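Local coordinates for fructose-bisphosphate aldolase (Thermus caldophilus, PDB 2FJK), which belongs to the class II fructose-bisphosphate aldolases, enzymes of the TIM-barrel fold, and is modelled here in an assembly of four protein chains, at residues Ile101-Ser104 / His105-Phe108; Glu290-Lys293 / Ser294-Leu298. All coordinates share one frame; numbering follows the deposited sequence.

Contact 1: Ile101-Ser104 / His105-Phe108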
loop_
_atom_site.group_PDB
_atom_site.type_symbol
_atom_site.label_atom_id
_atom_site.label_comp_id
_atom_site.label_asym_id
_atom_site.label_seq_id
_atom_site.Cartn_x
_atom_site.Cartn_y
_atom_site.Cartn_z
ATOM N N ILE A 101 2.910 -26.477 -0.536
ATOM C CA ILE A 101 2.489 -27.270 -1.665
ATOM C C ILE A 101 2.087 -28.616 -1.079
ATOM O O ILE A 101 2.802 -29.186 -0.253
ATOM C CB ILE A 101 3.649 -27.446 -2.675
ATOM C CG1 ILE A 101 3.215 -28.357 -3.818
ATOM C CG2 ILE A 101 4.881 -28.001 -1.965
ATOM C CD1 ILE A 101 2.123 -27.776 -4.684
ATOM N N ASP A 102 0.925 -29.111 -1.478
ATOM C CA ASP A 102 0.466 -30.394 -0.979
ATOM C C ASP A 102 0.522 -31.470 -2.057
ATOM O O ASP A 102 -0.317 -31.519 -2.957
ATOM C CB ASP A 102 -0.953 -30.277 -0.420
ATOM C CG ASP A 102 -1.509 -31.616 0.044
ATOM O OD1 ASP A 102 -0.720 -32.474 0.502
ATOM O OD2 ASP A 102 -2.741 -31.802 -0.036
ATOM N N LYS A 103 1.542 -32.318 -1.965
ATOM C CA LYS A 103 1.724 -33.419 -2.906
ATOM C C LYS A 103 1.898 -34.686 -2.079
ATOM O O LYS A 103 2.658 -35.579 -2.437
ATOM C CB LYS A 103 2.959 -33.177 -3.777
ATOM C CG LYS A 103 2.831 -31.969 -4.700
ATOM C CD LYS A 103 1.784 -32.209 -5.775
ATOM C CE LYS A 103 1.648 -31.003 -6.694
ATOM N NZ LYS A 103 0.690 -31.259 -7.801
ATOM N N SER A 104 1.187 -34.741 -0.959
ATOM C CA SER A 104 1.247 -35.877 -0.059
ATOM C C SER A 104 0.642 -37.126 -0.694
ATOM O O SER A 104 1.043 -38.241 -0.374
ATOM C CB SER A 104 0.508 -35.560 1.240
ATOM O OG SER A 104 -0.890 -35.525 1.022
ATOM N N HIS A 105 -0.318 -36.931 -1.590
ATOM C CA HIS A 105 -0.981 -38.043 -2.270
ATOM C C HIS A 105 -0.108 -38.686 -3.345
ATOM O O HIS A 105 -0.392 -39.790 -3.792
ATOM C CB HIS A 105 -2.287 -37.561 -2.905
ATOM C CG HIS A 105 -2.121 -36.347 -3.768
ATOM N ND1 HIS A 105 -1.892 -35.089 -3.248
ATOM C CD2 HIS A 105 -2.127 -36.202 -5.114
ATOM C CE1 HIS A 105 -1.763 -34.223 -4.238
ATOM N NE2 HIS A 105 -1.901 -34.872 -5.381
ATOM N N GLU A 106 0.945 -37.993 -3.766
ATOM C CA GLU A 106 1.851 -38.511 -4.795
ATOM C C GLU A 106 2.941 -39.381 -4.180
ATOM O O GLU A 106 3.196 -39.315 -2.972
ATOM C CB GLU A 106 2.504 -37.349 -5.550
ATOM C CG GLU A 106 1.519 -36.463 -6.289
ATOM C CD GLU A 106 1.394 -36.843 -7.741
ATOM O OE1 GLU A 106 1.611 -38.025 -8.066
ATOM O OE2 GLU A 106 1.071 -35.962 -8.558
ATOM N N ASP A 107 3.588 -40.198 -5.007
ATOM C CA ASP A 107 4.658 -41.050 -4.500
ATOM C C ASP A 107 5.756 -40.145 -3.958
ATOM O O ASP A 107 5.802 -38.950 -4.275
ATOM C CB ASP A 107 5.205 -41.969 -5.601
ATOM C CG ASP A 107 5.408 -41.249 -6.914
ATOM O OD1 ASP A 107 5.925 -40.121 -6.879
ATOM O OD2 ASP A 107 5.061 -41.814 -7.980
ATOM N N PHE A 108 6.634 -40.714 -3.141
ATOM C CA PHE A 108 7.717 -39.957 -2.525
ATOM C C PHE A 108 8.566 -39.106 -3.468
ATOM O O PHE A 108 8.808 -37.934 -3.195
ATOM C CB PHE A 108 8.642 -40.898 -1.752
ATOM C CG PHE A 108 9.543 -40.191 -0.775
ATOM C CD1 PHE A 108 9.026 -39.654 0.399
ATOM C CD2 PHE A 108 10.905 -40.067 -1.027
ATOM C CE1 PHE A 108 9.850 -39.008 1.311
ATOM C CE2 PHE A 108 11.742 -39.420 -0.121
ATOM C CZ PHE A 108 11.215 -38.891 1.052
HETATM O O HOH W 1 -3.355 -34.203 -1.167
#

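Contact 2: Glu290-Lys293 / Ser294-Leu298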
loop_
_atom_site.group_PDB
_atom_site.type_symbol
_atom_site.label_atom_id
_atom_site.label_comp_id
_atom_site.label_asym_id
_atom_site.label_seq_id
_atom_site.Cartn_x
_atom_site.Cartn_y
_atom_site.Cartn_z
ATOM N N GLU A 290 -13.518 -14.795 19.908
ATOM C CA GLU A 290 -13.467 -15.508 21.181
ATOM C C GLU A 290 -12.922 -16.915 20.989
ATOM O O GLU A 290 -12.195 -17.430 21.841
ATOM C CB GLU A 290 -14.854 -15.556 21.828
ATOM C CG GLU A 290 -15.366 -14.181 22.262
ATOM C CD GLU A 290 -14.361 -13.429 23.125
ATOM O OE1 GLU A 290 -13.982 -13.944 24.197
ATOM O OE2 GLU A 290 -13.939 -12.322 22.726
ATOM N N VAL A 291 -13.268 -17.534 19.864
ATOM C CA VAL A 291 -12.785 -18.878 19.580
ATOM C C VAL A 291 -11.281 -18.819 19.417
ATOM O O VAL A 291 -10.548 -19.625 20.000
ATOM C CB VAL A 291 -13.401 -19.458 18.279
ATOM C CG1 VAL A 291 -12.620 -20.705 17.842
ATOM C CG2 VAL A 291 -14.862 -19.806 18.512
ATOM N N VAL A 292 -10.818 -17.857 18.627
ATOM C CA VAL A 292 -9.389 -17.719 18.393
ATOM C C VAL A 292 -8.630 -17.535 19.709
ATOM O O VAL A 292 -7.592 -18.164 19.927
ATOM C CB VAL A 292 -9.076 -16.533 17.463
ATOM C CG1 VAL A 292 -7.552 -16.373 17.319
ATOM C CG2 VAL A 292 -9.723 -16.762 16.092
ATOM N N LYS A 293 -9.154 -16.676 20.575
ATOM C CA LYS A 293 -8.526 -16.412 21.866
ATOM C C LYS A 293 -8.344 -17.689 22.668
ATOM O O LYS A 293 -7.223 -18.017 23.054
ATOM C CB LYS A 293 -9.348 -15.386 22.662
ATOM C CG LYS A 293 -9.149 -13.957 22.179
ATOM C CD LYS A 293 -10.165 -12.991 22.762
ATOM C CE LYS A 293 -10.121 -12.949 24.282
ATOM N NZ LYS A 293 -11.235 -12.123 24.834
ATOM N N SER A 294 -9.429 -18.421 22.906
ATOM C CA SER A 294 -9.316 -19.660 23.674
ATOM C C SER A 294 -8.330 -20.610 22.987
ATOM O O SER A 294 -7.569 -21.328 23.644
ATOM C CB SER A 294 -10.689 -20.323 23.850
ATOM O OG SER A 294 -11.292 -20.661 22.616
ATOM N N ARG A 295 -8.332 -20.581 21.659
ATOM C CA ARG A 295 -7.434 -21.410 20.863
ATOM C C ARG A 295 -5.991 -21.068 21.236
ATOM O O ARG A 295 -5.153 -21.952 21.434
ATOM C CB ARG A 295 -7.662 -21.118 19.382
ATOM C CG ARG A 295 -7.384 -22.269 18.472
ATOM C CD ARG A 295 -8.261 -23.451 18.830
ATOM N NE ARG A 295 -8.010 -24.545 17.912
ATOM C CZ ARG A 295 -8.235 -25.821 18.188
ATOM N NH1 ARG A 295 -8.722 -26.184 19.369
ATOM N NH2 ARG A 295 -7.957 -26.733 17.277
HETATM N N MSE A 296 -5.704 -19.771 21.311
HETATM C CA MSE A 296 -4.369 -19.310 21.673
HETATM C C MSE A 296 -4.035 -19.698 23.119
HETATM O O MSE A 296 -2.871 -19.923 23.441
HETATM C CB MSE A 296 -4.261 -17.794 21.486
HETATM C CG MSE A 296 -4.461 -17.354 20.046
HETATM SE SE MSE A 296 -4.571 -15.446 19.828
HETATM C CE MSE A 296 -6.407 -15.156 20.197
ATOM N N GLU A 297 -5.047 -19.772 23.985
ATOM C CA GLU A 297 -4.829 -20.180 25.376
ATOM C C GLU A 297 -4.408 -21.644 25.406
ATOM O O GLU A 297 -3.537 -22.035 26.167
ATOM C CB GLU A 297 -6.099 -20.051 26.207
ATOM C CG GLU A 297 -6.530 -18.649 26.534
ATOM C CD GLU A 297 -7.656 -18.641 27.546
ATOM O OE1 GLU A 297 -8.709 -19.258 27.272
ATOM O OE2 GLU A 297 -7.485 -18.024 28.620
ATOM N N LEU A 298 -5.057 -22.451 24.580
ATOM C CA LEU A 298 -4.757 -23.872 24.505
ATOM C C LEU A 298 -3.376 -24.101 23.898
ATOM O O LEU A 298 -2.664 -25.023 24.287
ATOM C CB LEU A 298 -5.823 -24.579 23.664
ATOM C CG LEU A 298 -5.633 -26.067 23.359
ATOM C CD1 LEU A 298 -5.584 -26.865 24.665
ATOM C CD2 LEU A 298 -6.777 -26.543 22.472
#

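Contact 1: Ile101-Ser104 / His105-Phe108
His105 meets Asp102 along one edge of its imidazole: CE1 lies 3.3 Å from Asp102 O, with the carbonyl oxygen near the ring plane. The ring reaches back over the preceding residues because CG of His105 sits between the backbone N and the carbonyl carbon (chi1 52°), which brings the imidazole back beside Asp102 and Lys103. Lys103 passes beside the same ring corner, its CD 4.4 Å from His105 CE1. A single water joins the neighbouring ring nitrogen to the aspartate, 2.7 Å from His105 ND1 and 2.7 Å from Asp102 OD2, to which it donates. Beneath these side chains the backbone makes a type I beta turn from Lys103 to Glu106, closed by Glu106 N donating to Lys103 O at 3.2 Å. Glu106 is bent at its second torsion and runs alongside Lys103, CG 4.3 Å from Lys103 CD, yet the charged ends stay apart, with Lys103 NZ 4.8 Å from Glu106 OE2. The ammonium has weak partners elsewhere, Ser83 O and Glu114. Chemically, then, in this turn between strand 98-101 and helix 108-124, one backbone bond and one water link 101-104 to 105-108, and the water couples the imidazole to the Asp102 carboxylate without direct contact between ND1 and OD2.

Contact 2: Glu290-Lys293 / Ser294-Leu298
With its OG between the backbone N and the carbonyl carbon (chi1 60°), Ser294 folds its hydroxyl back along the helix and donates to Val291 O at 2.9 Å. That carbonyl also takes the helical bond from Arg295 N, likewise 2.9 Å away, so two donors grip one oxygen. The hydroxyl comes in at a bent C=O...OG angle of 120°. A second torsion shapes the other side of the helix: Met296, modelled as selenomethionine, is bent at chi3 (-84°), which turns CE back one turn. There CE is modelled 3.3 Å from Val292 CG1 and 3.6 Å from CG of Lys293, but it also clashes with Lys293 CA, so this closeness is doubtful. Lys293 itself bends at its third torsion, bringing NZ to Glu290 in a salt bridge to OE1 at 3.4 Å, with weak hydrogen bonds to both carboxylate oxygens. The end of Arg295 leads away from this packing and lies about 7 Å, at the side chain's nearest atoms, from the bound 1,3-dihydroxyacetonephosphate; its NE is hydrogen-bonded to OG1 of Thr252, a residue of the ligand pocket at the end of strand 247-252. Around helix 277-299, Val291 and Val292 rest on helix 254-270, Val292, Lys293 and Met296 share Ala36 of helix 27-38, and Leu298 lies against helix 236-244, so this last helix of the chain packs against three others.

Overall arrangement
Contacts 1 and 2 lie on opposite sides of the chain's centre, about 31 Å apart between centres and without touching. Contact 1 is a surface turn following strand 98-101, with no buried residue among those that touch; a ring edge, a water and polar groups do most of the work. Contact 2 lies within helix 277-299, whose i to i+4 backbone bonds carry it, and is partly buried: the valines and Met296 pack on other helices, Arg295 is buried beside Thr252, and Glu290 and Lys293 pair on a partly exposed side. They share no secondary-structure element. The side chains of Asp102 and Arg295 lie about 9 Å and about 7 Å from bound 1,3-dihydroxyacetonephosphate.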